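Local coordinates for MutT/nudix family protein (Shewanella oneidensis, PDB 3GZ8) that probably regulates transcription of NAD metabolism genes in response to ADP-ribose, which its Nudix domain, the part in this chain, binds, at residues 40-45 and 123-128. Sequence-based numbering, arbitrary orientation.
Sequences LLVQRS and ASVSDV. With APR (adenosine-5-diphosphoribose), chain E.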
ATOM      1  N   LEU A  40     -13.700  16.300   3.299  1.00 25.55           N
ATOM      2  CA  LEU A  40     -14.258  16.199   1.941  1.00 25.91           C
ATOM      3  C   LEU A  40     -14.779  14.795   1.673  1.00 25.66           C
ATOM      4  O   LEU A  40     -14.019  13.828   1.732  1.00 25.75           O
ATOM      5  CB  LEU A  40     -13.175  16.504   0.890  1.00 25.80           C
ATOM      6  CG  LEU A  40     -13.577  16.617  -0.571  1.00 24.74           C
ATOM      7  CD1 LEU A  40     -14.524  17.817  -0.814  1.00 23.61           C
ATOM      8  CD2 LEU A  40     -12.305  16.765  -1.393  1.00 24.97           C
ATOM      9  N   LEU A  41     -16.071  14.701   1.384  1.00 24.85           N
ATOM     10  CA  LEU A  41     -16.711  13.431   1.100  1.00 25.05           C
ATOM     11  C   LEU A  41     -17.459  13.539  -0.230  1.00 25.33           C
ATOM     12  O   LEU A  41     -17.923  14.623  -0.610  1.00 24.37           O
ATOM     13  CB  LEU A  41     -17.688  13.034   2.232  1.00 24.59           C
ATOM     14  CG  LEU A  41     -17.170  12.818   3.666  1.00 23.87           C
ATOM     15  CD1 LEU A  41     -18.287  12.272   4.574  1.00 22.55           C
ATOM     16  CD2 LEU A  41     -15.944  11.883   3.723  1.00 21.96           C
ATOM     17  N   VAL A  42     -17.545  12.410  -0.926  1.00 25.57           N
ATOM     18  CA  VAL A  42     -18.285  12.312  -2.172  1.00 25.97           C
ATOM     19  C   VAL A  42     -19.467  11.369  -1.978  1.00 27.16           C
ATOM     20  O   VAL A  42     -19.431  10.462  -1.119  1.00 27.49           O
ATOM     21  CB  VAL A  42     -17.410  11.792  -3.349  1.00 26.24           C
ATOM     22  CG1 VAL A  42     -16.322  12.822  -3.716  1.00 25.69           C
ATOM     23  CG2 VAL A  42     -16.799  10.395  -3.050  1.00 23.70           C
ATOM     24  N   GLN A  43     -20.524  11.571  -2.761  1.00 27.73           N
ATOM     25  CA  GLN A  43     -21.616  10.634  -2.690  1.00 28.29           C
ATOM     26  C   GLN A  43     -21.484   9.623  -3.817  1.00 28.14           C
ATOM     27  O   GLN A  43     -21.389  10.012  -4.958  1.00 28.80           O
ATOM     28  CB  GLN A  43     -22.968  11.355  -2.679  1.00 28.41           C
ATOM     29  CG  GLN A  43     -24.118  10.384  -2.474  1.00 28.46           C
ATOM     30  CD  GLN A  43     -25.467  11.068  -2.289  1.00 30.80           C
ATOM     31  OE1 GLN A  43     -26.305  10.557  -1.549  1.00 31.12           O
ATOM     32  NE2 GLN A  43     -25.686  12.215  -2.955  1.00 28.65           N
ATOM     33  N   ARG A  44     -21.493   8.334  -3.489  1.00 28.13           N
ATOM     34  CA  ARG A  44     -21.218   7.254  -4.459  1.00 28.35           C
ATOM     35  C   ARG A  44     -22.364   6.980  -5.457  1.00 29.35           C
ATOM     36  O   ARG A  44     -23.527   6.856  -5.056  1.00 29.78           O
ATOM     37  CB  ARG A  44     -20.900   5.963  -3.696  1.00 27.42           C
ATOM     38  CG  ARG A  44     -19.651   6.064  -2.800  1.00 27.42           C
ATOM     39  CD  ARG A  44     -19.354   4.766  -2.022  1.00 25.35           C
ATOM     40  NE  ARG A  44     -19.334   3.600  -2.886  1.00 25.81           N
ATOM     41  CZ  ARG A  44     -18.343   3.323  -3.732  1.00 29.27           C
ATOM     42  NH1 ARG A  44     -17.273   4.131  -3.811  1.00 26.40           N
ATOM     43  NH2 ARG A  44     -18.415   2.229  -4.502  1.00 28.56           N
ATOM     44  N   SER A  45     -22.059   6.870  -6.748  1.00 30.20           N
ATOM     45  CA  SER A  45     -23.071   6.329  -7.671  1.00 30.72           C
ATOM     46  C   SER A  45     -22.705   4.975  -8.225  1.00 30.94           C
ATOM     47  O   SER A  45     -23.209   4.570  -9.263  1.00 31.48           O
ATOM     48  CB  SER A  45     -23.488   7.298  -8.790  1.00 31.01           C
ATOM     49  OG  SER A  45     -22.522   8.294  -9.094  1.00 31.56           O
ATOM     50  N   ALA A 123     -18.730  10.606 -13.508  1.00 29.66           N
ATOM     51  CA  ALA A 123     -20.039   9.998 -13.355  1.00 30.47           C
ATOM     52  C   ALA A 123     -20.102   9.061 -12.147  1.00 30.68           C
ATOM     53  O   ALA A 123     -21.204   8.724 -11.692  1.00 31.85           O
ATOM     54  CB  ALA A 123     -20.429   9.237 -14.660  1.00 30.28           C
ATOM     55  N   SER A 124     -18.941   8.648 -11.633  1.00 29.92           N
ATOM     56  CA  SER A 124     -18.867   7.648 -10.536  1.00 28.85           C
ATOM     57  C   SER A 124     -19.345   8.172  -9.176  1.00 29.04           C
ATOM     58  O   SER A 124     -19.522   7.398  -8.224  1.00 28.80           O
ATOM     59  CB  SER A 124     -17.452   7.078 -10.412  1.00 27.80           C
ATOM     60  OG  SER A 124     -16.544   8.137 -10.271  1.00 25.71           O
ATOM     61  N   VAL A 125     -19.575   9.478  -9.103  1.00 29.63           N
ATOM     62  CA  VAL A 125     -20.129  10.134  -7.904  1.00 30.30           C
ATOM     63  C   VAL A 125     -21.273  11.087  -8.262  1.00 30.63           C
ATOM     64  O   VAL A 125     -21.316  11.615  -9.366  1.00 31.65           O
ATOM     65  CB  VAL A 125     -19.028  10.910  -7.127  1.00 30.44           C
ATOM     66  CG1 VAL A 125     -18.004   9.937  -6.579  1.00 30.51           C
ATOM     67  CG2 VAL A 125     -18.345  11.969  -8.011  1.00 30.41           C
ATOM     68  N   SER A 126     -22.190  11.342  -7.340  1.00 31.48           N
ATOM     69  CA  SER A 126     -23.314  12.227  -7.662  1.00 31.94           C
ATOM     70  C   SER A 126     -23.350  13.526  -6.846  1.00 32.33           C
ATOM     71  O   SER A 126     -24.134  14.449  -7.145  1.00 32.76           O
ATOM     72  CB  SER A 126     -24.623  11.480  -7.500  1.00 31.89           C
ATOM     73  OG  SER A 126     -24.756  11.093  -6.148  1.00 33.61           O
ATOM     74  N   ASP A 127     -22.512  13.598  -5.818  1.00 31.60           N
ATOM     75  CA  ASP A 127     -22.422  14.794  -4.999  1.00 31.35           C
ATOM     76  C   ASP A 127     -21.043  14.807  -4.321  1.00 31.05           C
ATOM     77  O   ASP A 127     -20.364  13.772  -4.236  1.00 30.38           O
ATOM     78  CB  ASP A 127     -23.544  14.817  -3.938  1.00 30.99           C
ATOM     79  CG  ASP A 127     -24.119  16.225  -3.683  1.00 33.53           C
ATOM     80  OD1 ASP A 127     -23.496  17.257  -4.074  1.00 32.77           O
ATOM     81  OD2 ASP A 127     -25.222  16.290  -3.075  1.00 35.48           O
ATOM     82  N   VAL A 128     -20.657  15.990  -3.843  1.00 30.18           N
ATOM     83  CA  VAL A 128     -19.423  16.185  -3.118  1.00 29.84           C
ATOM     84  C   VAL A 128     -19.673  17.340  -2.158  1.00 30.18           C
ATOM     85  O   VAL A 128     -20.356  18.309  -2.508  1.00 29.96           O
ATOM     86  CB  VAL A 128     -18.221  16.465  -4.075  1.00 29.95           C
ATOM     87  CG1 VAL A 128     -18.495  17.668  -5.002  1.00 29.88           C
ATOM     88  CG2 VAL A 128     -16.932  16.662  -3.301  1.00 29.17           C
TER
HETATM   89  N1  APR E 302      -9.711  -2.543 -11.182  1.00 29.69           N
HETATM   90  C2  APR E 302      -9.781  -1.452 -11.981  1.00 30.68           C
HETATM   91  N3  APR E 302     -10.938  -0.827 -12.268  1.00 32.29           N
HETATM   92  C4  APR E 302     -12.113  -1.275 -11.734  1.00 31.85           C
HETATM   93  C5  APR E 302     -12.098  -2.447 -10.841  1.00 29.69           C
HETATM   94  C6  APR E 302     -10.806  -3.091 -10.588  1.00 29.67           C
HETATM   95  N6  APR E 302     -10.739  -4.186  -9.779  1.00 28.97           N
HETATM   96  N7  APR E 302     -13.358  -2.678 -10.460  1.00 30.86           N
HETATM   97  C8  APR E 302     -14.131  -1.724 -11.043  1.00 32.11           C
HETATM   98  N9  APR E 302     -13.391  -0.903 -11.814  1.00 31.90           N
HETATM   99  C1' APR E 302     -13.896   0.238 -12.596  1.00 34.16           C
HETATM  100  C2' APR E 302     -15.279  -0.046 -13.163  1.00 34.87           C
HETATM  101  O2' APR E 302     -15.399   0.637 -14.422  1.00 34.26           O
HETATM  102  C3' APR E 302     -16.233   0.609 -12.191  1.00 34.05           C
HETATM  103  O3' APR E 302     -17.431   1.049 -12.836  1.00 33.90           O
HETATM  104  O4' APR E 302     -14.038   1.366 -11.740  1.00 34.85           O
HETATM  105  C4' APR E 302     -15.401   1.773 -11.674  1.00 32.94           C
HETATM  106  C5' APR E 302     -15.656   2.101 -10.226  1.00 31.34           C
HETATM  107  O5' APR E 302     -14.945   3.319  -9.978  1.00 30.11           O
HETATM  108  PA  APR E 302     -15.158   4.023  -8.555  1.00 27.99           P
HETATM  109  O1A APR E 302     -16.645   4.171  -8.260  1.00 23.45           O
HETATM  110  O2A APR E 302     -14.266   5.219  -8.546  1.00 29.10           O
HETATM  111  O3A APR E 302     -14.501   2.817  -7.694  1.00 28.09           O
HETATM  112  PB  APR E 302     -14.909   2.511  -6.172  1.00 24.88           P
HETATM  113  O1B APR E 302     -16.075   1.582  -6.163  1.00 27.91           O
HETATM  114  O2B APR E 302     -14.921   3.864  -5.524  1.00 25.99           O
HETATM  115  O5D APR E 302     -13.715   1.606  -5.573  1.00 27.31           O
HETATM  116  C5D APR E 302     -12.625   2.240  -4.893  1.00 27.02           C
HETATM  117  O4D APR E 302     -12.783   0.743  -3.010  1.00 28.11           O
HETATM  118  O1D APR E 302     -11.725  -0.607  -1.420  1.00 26.98           O
HETATM  119  C1D APR E 302     -12.384   0.640  -1.653  1.00 27.24           C
HETATM  120  O2D APR E 302     -11.664   2.316  -0.094  1.00 27.36           O
HETATM  121  C2D APR E 302     -11.470   1.830  -1.434  1.00 28.05           C
HETATM  122  O3D APR E 302     -12.519   3.997  -1.983  1.00 29.22           O
HETATM  123  C3D APR E 302     -11.847   2.846  -2.516  1.00 28.49           C
HETATM  124  C4D APR E 302     -12.857   2.115  -3.392  1.00 28.36           C
HETATM  125  O   HOH W   1     -25.581   8.785  -5.510  1.00 29.92           O
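Gln43 and Ser126 meet through their backbones: Ser126 N donates to Gln43 O over 2.8 Å. Gln43 N in turn reaches Asp127 O. Where 40-45 leaves its strand, Ser45 is held twice. Its N donates to Ser124 O at 3.0 Å, and its hydroxyl OG donates to Ala123 O at 2.9 Å.

The pairing runs up to the ADP-ribose pocket. Arg44 turns its CB away from 123-128, and its guanidinium meets one phosphate of the ligand edge-on. NH1 donates to APR O2B and NH2 to APR O1B, both at 2.9 Å and nearly straight. The chain bends at chi3 (51°), and NE is hydrogen-bonded to Pro48 O, which helps fix the rotation of the group. A leucine in place of Arg44 would probably cost the phosphate this two-pronged partner and Pro48 O this donor. Ser124 brings CB to 3.7 Å from APR O1A, on the other phosphate.

On the face carrying Val42 and Val128, Val42 CG2 meets Val125 CG1 at 3.8 Å, while its CG1 meets Val128 CG2 at 3.9 Å. Val128 CG2, anti to the backbone N, also packs at 3.6 Å on Leu40 CD1.

Helix 68-80 lies against this apolar side, with Thr80 on Leu40 and Val128, and Lys79 on Val125. Strand 36-44 pairs antiparallel with strand 125-132 within the mixed Nudix sheet, and its other edge is joined to strand 53-59 by backbone hydrogen bonding between Val42 and Gly54.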